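PDB 4CDB: listeriolysin O from Listeria monocytogenes, which binds cholesterol-containing host membranes, undergoes a major conformational change and assembles into an oligomeric pore that lyses the cell. Local coordinates for residues A[389-399]-A[411-422]. Residues are numbered along the deposited sequence; the frame is centred on the assembly and turned at random.
Sequences YVAQFNISWDE and QHKNWSENNKSK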
loop_
_atom_site.group_PDB
_atom_site.type_symbol
_atom_site.label_atom_id
_atom_site.label_comp_id
_atom_site.label_asym_id
_atom_site.label_seq_id
_atom_site.Cartn_x
_atom_site.Cartn_y
_atom_site.Cartn_z
ATOM N N TYR A 389 -55.957 -28.472 -5.629
ATOM C CA TYR A 389 -55.481 -29.843 -5.769
ATOM C C TYR A 389 -54.569 -30.265 -4.620
ATOM O O TYR A 389 -54.172 -29.440 -3.796
ATOM C CB TYR A 389 -54.745 -30.016 -7.102
ATOM C CG TYR A 389 -53.759 -28.907 -7.430
ATOM C CD1 TYR A 389 -52.592 -28.742 -6.693
ATOM C CD2 TYR A 389 -53.991 -28.036 -8.487
ATOM C CE1 TYR A 389 -51.686 -27.737 -6.993
ATOM C CE2 TYR A 389 -53.090 -27.024 -8.797
ATOM C CZ TYR A 389 -51.940 -26.880 -8.046
ATOM O OH TYR A 389 -51.040 -25.880 -8.344
ATOM N N VAL A 390 -54.245 -31.553 -4.572
ATOM C CA VAL A 390 -53.254 -32.055 -3.631
ATOM C C VAL A 390 -51.873 -31.889 -4.254
ATOM O O VAL A 390 -51.658 -32.277 -5.403
ATOM C CB VAL A 390 -53.474 -33.548 -3.305
ATOM C CG1 VAL A 390 -52.410 -34.033 -2.338
ATOM C CG2 VAL A 390 -54.865 -33.778 -2.728
ATOM N N ALA A 391 -50.944 -31.306 -3.504
ATOM C CA ALA A 391 -49.599 -31.072 -4.019
ATOM C C ALA A 391 -48.528 -31.752 -3.170
ATOM O O ALA A 391 -48.697 -31.927 -1.963
ATOM C CB ALA A 391 -49.325 -29.581 -4.110
ATOM N N GLN A 392 -47.428 -32.133 -3.813
ATOM C CA GLN A 392 -46.259 -32.641 -3.104
ATOM C C GLN A 392 -45.008 -31.941 -3.611
ATOM O O GLN A 392 -44.806 -31.816 -4.819
ATOM C CB GLN A 392 -46.116 -34.156 -3.278
ATOM C CG GLN A 392 -47.098 -34.978 -2.456
ATOM C CD GLN A 392 -46.770 -36.464 -2.458
ATOM O OE1 GLN A 392 -45.677 -36.870 -2.855
ATOM N NE2 GLN A 392 -47.717 -37.279 -2.011
ATOM N N PHE A 393 -44.168 -31.491 -2.685
ATOM C CA PHE A 393 -42.942 -30.790 -3.042
ATOM C C PHE A 393 -41.720 -31.666 -2.825
ATOM O O PHE A 393 -41.719 -32.560 -1.977
ATOM C CB PHE A 393 -42.797 -29.507 -2.220
ATOM C CG PHE A 393 -43.933 -28.546 -2.394
ATOM C CD1 PHE A 393 -45.061 -28.633 -1.592
ATOM C CD2 PHE A 393 -43.876 -27.554 -3.359
ATOM C CE1 PHE A 393 -46.113 -27.750 -1.751
ATOM C CE2 PHE A 393 -44.925 -26.667 -3.522
ATOM C CZ PHE A 393 -46.044 -26.767 -2.717
ATOM N N ASN A 394 -40.681 -31.405 -3.606
ATOM C CA ASN A 394 -39.380 -32.002 -3.362
ATOM C C ASN A 394 -38.290 -30.951 -3.526
ATOM O O ASN A 394 -37.924 -30.589 -4.646
ATOM C CB ASN A 394 -39.130 -33.191 -4.288
ATOM C CG ASN A 394 -37.935 -34.012 -3.859
ATOM O OD1 ASN A 394 -36.791 -33.660 -4.146
ATOM N ND2 ASN A 394 -38.192 -35.110 -3.157
ATOM N N ILE A 395 -37.788 -30.449 -2.405
ATOM C CA ILE A 395 -36.786 -29.397 -2.440
ATOM C C ILE A 395 -35.504 -29.852 -1.753
ATOM O O ILE A 395 -35.528 -30.289 -0.604
ATOM C CB ILE A 395 -37.314 -28.104 -1.793
ATOM C CG1 ILE A 395 -38.615 -27.675 -2.477
ATOM C CG2 ILE A 395 -36.272 -27.003 -1.871
ATOM C CD1 ILE A 395 -39.204 -26.399 -1.939
ATOM N N SER A 396 -34.390 -29.759 -2.475
ATOM C CA SER A 396 -33.096 -30.199 -1.964
ATOM C C SER A 396 -32.005 -29.182 -2.281
ATOM O O SER A 396 -32.186 -28.308 -3.130
ATOM C CB SER A 396 -32.723 -31.561 -2.554
ATOM O OG SER A 396 -32.641 -31.498 -3.969
ATOM N N TRP A 397 -30.876 -29.305 -1.587
ATOM C CA TRP A 397 -29.728 -28.429 -1.802
ATOM C C TRP A 397 -28.466 -29.013 -1.170
ATOM O O TRP A 397 -28.532 -29.977 -0.405
ATOM C CB TRP A 397 -29.998 -27.031 -1.235
ATOM C CG TRP A 397 -30.188 -27.013 0.250
ATOM C CD1 TRP A 397 -29.226 -26.813 1.198
ATOM C CD2 TRP A 397 -31.417 -27.206 0.960
ATOM N NE1 TRP A 397 -29.780 -26.869 2.454
ATOM C CE2 TRP A 397 -31.123 -27.110 2.336
ATOM C CE3 TRP A 397 -32.736 -27.451 0.567
ATOM C CZ2 TRP A 397 -32.103 -27.249 3.319
ATOM C CZ3 TRP A 397 -33.706 -27.590 1.545
ATOM C CH2 TRP A 397 -33.384 -27.489 2.904
ATOM N N ASP A 398 -27.319 -28.425 -1.500
ATOM C CA ASP A 398 -26.045 -28.842 -0.924
ATOM C C ASP A 398 -25.502 -27.767 0.010
ATOM O O ASP A 398 -25.641 -26.575 -0.263
ATOM C CB ASP A 398 -25.020 -29.123 -2.025
ATOM C CG ASP A 398 -25.320 -30.392 -2.796
ATOM O OD1 ASP A 398 -25.736 -31.386 -2.166
ATOM O OD2 ASP A 398 -25.141 -30.395 -4.032
ATOM N N GLU A 399 -24.893 -28.195 1.111
ATOM C CA GLU A 399 -24.213 -27.277 2.020
ATOM C C GLU A 399 -22.722 -27.605 2.069
ATOM O O GLU A 399 -22.334 -28.725 2.399
ATOM C CB GLU A 399 -24.831 -27.334 3.418
ATOM C CG GLU A 399 -26.268 -26.839 3.474
ATOM C CD GLU A 399 -26.834 -26.840 4.880
ATOM O OE1 GLU A 399 -26.057 -27.047 5.834
ATOM O OE2 GLU A 399 -28.058 -26.637 5.029
ATOM N N GLN A 411 -22.360 -31.686 1.904
ATOM C CA GLN A 411 -23.488 -32.436 2.445
ATOM C C GLN A 411 -24.752 -32.144 1.650
ATOM O O GLN A 411 -25.066 -30.986 1.380
ATOM C CB GLN A 411 -23.724 -32.076 3.914
ATOM C CG GLN A 411 -22.800 -32.765 4.901
ATOM C CD GLN A 411 -23.023 -32.298 6.329
ATOM O OE1 GLN A 411 -23.164 -31.103 6.587
ATOM N NE2 GLN A 411 -23.063 -33.242 7.263
ATOM N N HIS A 412 -25.480 -33.192 1.275
ATOM C CA HIS A 412 -26.758 -33.008 0.596
ATOM C C HIS A 412 -27.867 -32.844 1.630
ATOM O O HIS A 412 -27.888 -33.545 2.642
ATOM C CB HIS A 412 -27.069 -34.186 -0.324
ATOM C CG HIS A 412 -28.216 -33.936 -1.252
ATOM N ND1 HIS A 412 -28.131 -33.068 -2.322
ATOM C CD2 HIS A 412 -29.474 -34.431 -1.270
ATOM C CE1 HIS A 412 -29.287 -33.044 -2.958
ATOM N NE2 HIS A 412 -30.121 -33.862 -2.342
ATOM N N LYS A 413 -28.785 -31.918 1.375
ATOM C CA LYS A 413 -29.860 -31.644 2.321
ATOM C C LYS A 413 -31.239 -31.738 1.674
ATOM O O LYS A 413 -31.423 -31.358 0.519
ATOM C CB LYS A 413 -29.666 -30.271 2.971
ATOM C CG LYS A 413 -28.438 -30.185 3.865
ATOM C CD LYS A 413 -28.592 -31.072 5.092
ATOM C CE LYS A 413 -27.261 -31.674 5.520
ATOM N NZ LYS A 413 -26.226 -30.641 5.801
ATOM N N ASN A 414 -32.200 -32.256 2.431
ATOM C CA ASN A 414 -33.577 -32.350 1.968
ATOM C C ASN A 414 -34.533 -31.613 2.893
ATOM O O ASN A 414 -34.374 -31.639 4.114
ATOM C CB ASN A 414 -34.006 -33.812 1.840
ATOM C CG ASN A 414 -33.465 -34.472 0.589
ATOM O OD1 ASN A 414 -33.588 -33.934 -0.511
ATOM N ND2 ASN A 414 -32.856 -35.640 0.751
ATOM N N TRP A 415 -35.522 -30.952 2.303
ATOM C CA TRP A 415 -36.572 -30.304 3.075
ATOM C C TRP A 415 -37.362 -31.364 3.833
ATOM O O TRP A 415 -37.651 -32.435 3.298
ATOM C CB TRP A 415 -37.500 -29.512 2.157
ATOM C CG TRP A 415 -38.482 -28.648 2.889
ATOM C CD1 TRP A 415 -38.363 -28.164 4.160
ATOM C CD2 TRP A 415 -39.739 -28.174 2.395
ATOM N NE1 TRP A 415 -39.467 -27.413 4.485
ATOM C CE2 TRP A 415 -40.327 -27.403 3.419
ATOM C CE3 TRP A 415 -40.424 -28.322 1.185
ATOM C CZ2 TRP A 415 -41.568 -26.785 3.268
ATOM C CZ3 TRP A 415 -41.655 -27.708 1.038
ATOM C CH2 TRP A 415 -42.215 -26.949 2.073
ATOM N N SER A 416 -37.706 -31.062 5.079
ATOM C CA SER A 416 -38.421 -32.002 5.931
ATOM C C SER A 416 -39.817 -32.325 5.401
ATOM O O SER A 416 -40.370 -33.381 5.702
ATOM C CB SER A 416 -38.524 -31.447 7.350
ATOM O OG SER A 416 -39.264 -30.242 7.355
ATOM N N GLU A 417 -40.384 -31.413 4.617
ATOM C CA GLU A 417 -41.741 -31.587 4.106
ATOM C C GLU A 417 -41.772 -32.265 2.738
ATOM O O GLU A 417 -42.821 -32.335 2.097
ATOM C CB GLU A 417 -42.472 -30.243 4.041
ATOM C CG GLU A 417 -42.560 -29.509 5.373
ATOM C CD GLU A 417 -43.407 -30.241 6.404
ATOM O OE1 GLU A 417 -44.270 -31.053 6.009
ATOM O OE2 GLU A 417 -43.214 -29.992 7.612
ATOM N N ASN A 418 -40.622 -32.760 2.294
ATOM C CA ASN A 418 -40.537 -33.451 1.012
ATOM C C ASN A 418 -41.467 -34.661 0.928
ATOM O O ASN A 418 -41.602 -35.418 1.892
ATOM C CB ASN A 418 -39.097 -33.881 0.720
ATOM C CG ASN A 418 -38.266 -32.771 0.099
ATOM O OD1 ASN A 418 -38.733 -31.644 -0.070
ATOM N ND2 ASN A 418 -37.023 -33.088 -0.242
ATOM N N ASN A 419 -42.108 -34.822 -0.226
ATOM C CA ASN A 419 -42.953 -35.979 -0.510
ATOM C C ASN A 419 -44.147 -36.115 0.434
ATOM O O ASN A 419 -44.634 -37.220 0.677
ATOM C CB ASN A 419 -42.117 -37.266 -0.509
ATOM C CG ASN A 419 -40.914 -37.182 -1.432
ATOM O OD1 ASN A 419 -41.028 -36.759 -2.582
ATOM N ND2 ASN A 419 -39.751 -37.576 -0.926
ATOM N N LYS A 420 -44.616 -34.990 0.964
ATOM C CA LYS A 420 -45.801 -34.984 1.813
ATOM C C LYS A 420 -46.950 -34.254 1.125
ATOM O O LYS A 420 -46.778 -33.146 0.621
ATOM C CB LYS A 420 -45.498 -34.337 3.167
ATOM C CG LYS A 420 -44.462 -35.078 4.000
ATOM C CD LYS A 420 -44.243 -34.394 5.343
ATOM C CE LYS A 420 -43.188 -35.110 6.177
ATOM N NZ LYS A 420 -42.969 -34.443 7.493
ATOM N N SER A 421 -48.122 -34.879 1.107
ATOM C CA SER A 421 -49.294 -34.282 0.471
ATOM C C SER A 421 -49.789 -33.033 1.199
ATOM O O SER A 421 -50.065 -33.066 2.399
ATOM C CB SER A 421 -50.414 -35.308 0.361
ATOM O OG SER A 421 -50.034 -36.337 -0.533
ATOM N N LYS A 422 -49.908 -31.936 0.461
ATOM C CA LYS A 422 -50.293 -30.662 1.052
ATOM C C LYS A 422 -51.552 -30.119 0.395
ATOM O O LYS A 422 -51.680 -30.146 -0.829
ATOM C CB LYS A 422 -49.163 -29.642 0.900
ATOM C CG LYS A 422 -47.830 -30.071 1.502
ATOM C CD LYS A 422 -47.921 -30.220 3.013
ATOM C CE LYS A 422 -46.565 -30.569 3.619
ATOM N NZ LYS A 422 -46.642 -30.725 5.101
HETATM O O HOH W 1 -44.665 -31.868 0.004
#
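Ile-395 and Asn-418 meet where an antiparallel beta hairpin interrupts its regular pairing, in the C-terminal beta-sandwich domain that in cholesterol-dependent cytolysins recognises the membrane. Here side chains and a water take over backbone groups on one edge of strand 391-399; its other edge pairs with strand 436-449. Along the regular part, Trp-397 with Lys-413 and Glu-399 with Gln-411 exchange backbone hydrogen bonds in both directions. Beyond Asn-414 the backbone of 411-422 leaves the strand through two overlapping beta turns, Trp-415 to Asn-418 (type I) and Glu-417 to Lys-420 (type II). Asn-418 OD1 accepts from Ile-395 N at 2.8 Å, almost straight at 172°, while ND2 donates to Ile-395 O at 3.2 Å from above the carbonyl plane. That oxygen also accepts from Trp-415 N, so two donors grip it. Phe-393 O takes Asn-419 N, whereas Phe-393 N is served by a water that donates to Glu-417 O and Lys-420 O. Direct pairing resumes at Ala-391, whose N and O both bond to Lys-422. On one face of the sheet, Lys-413 CB sits over the five-membered ring of Trp-397, 3.7 Å from its centroid. Trp-397 NE1 donates in the ring plane to Glu-399 OE2, while OE1 forms a salt bridge with Lys-413 NZ at 3.6 Å. On the opposite face, CG anti to the backbone N (chi1 -168°) lays the His-412 ring over Trp-397 O, and ND1 donates to Asp-398 OD1, 2.9 Å away, from above the carboxylate plane.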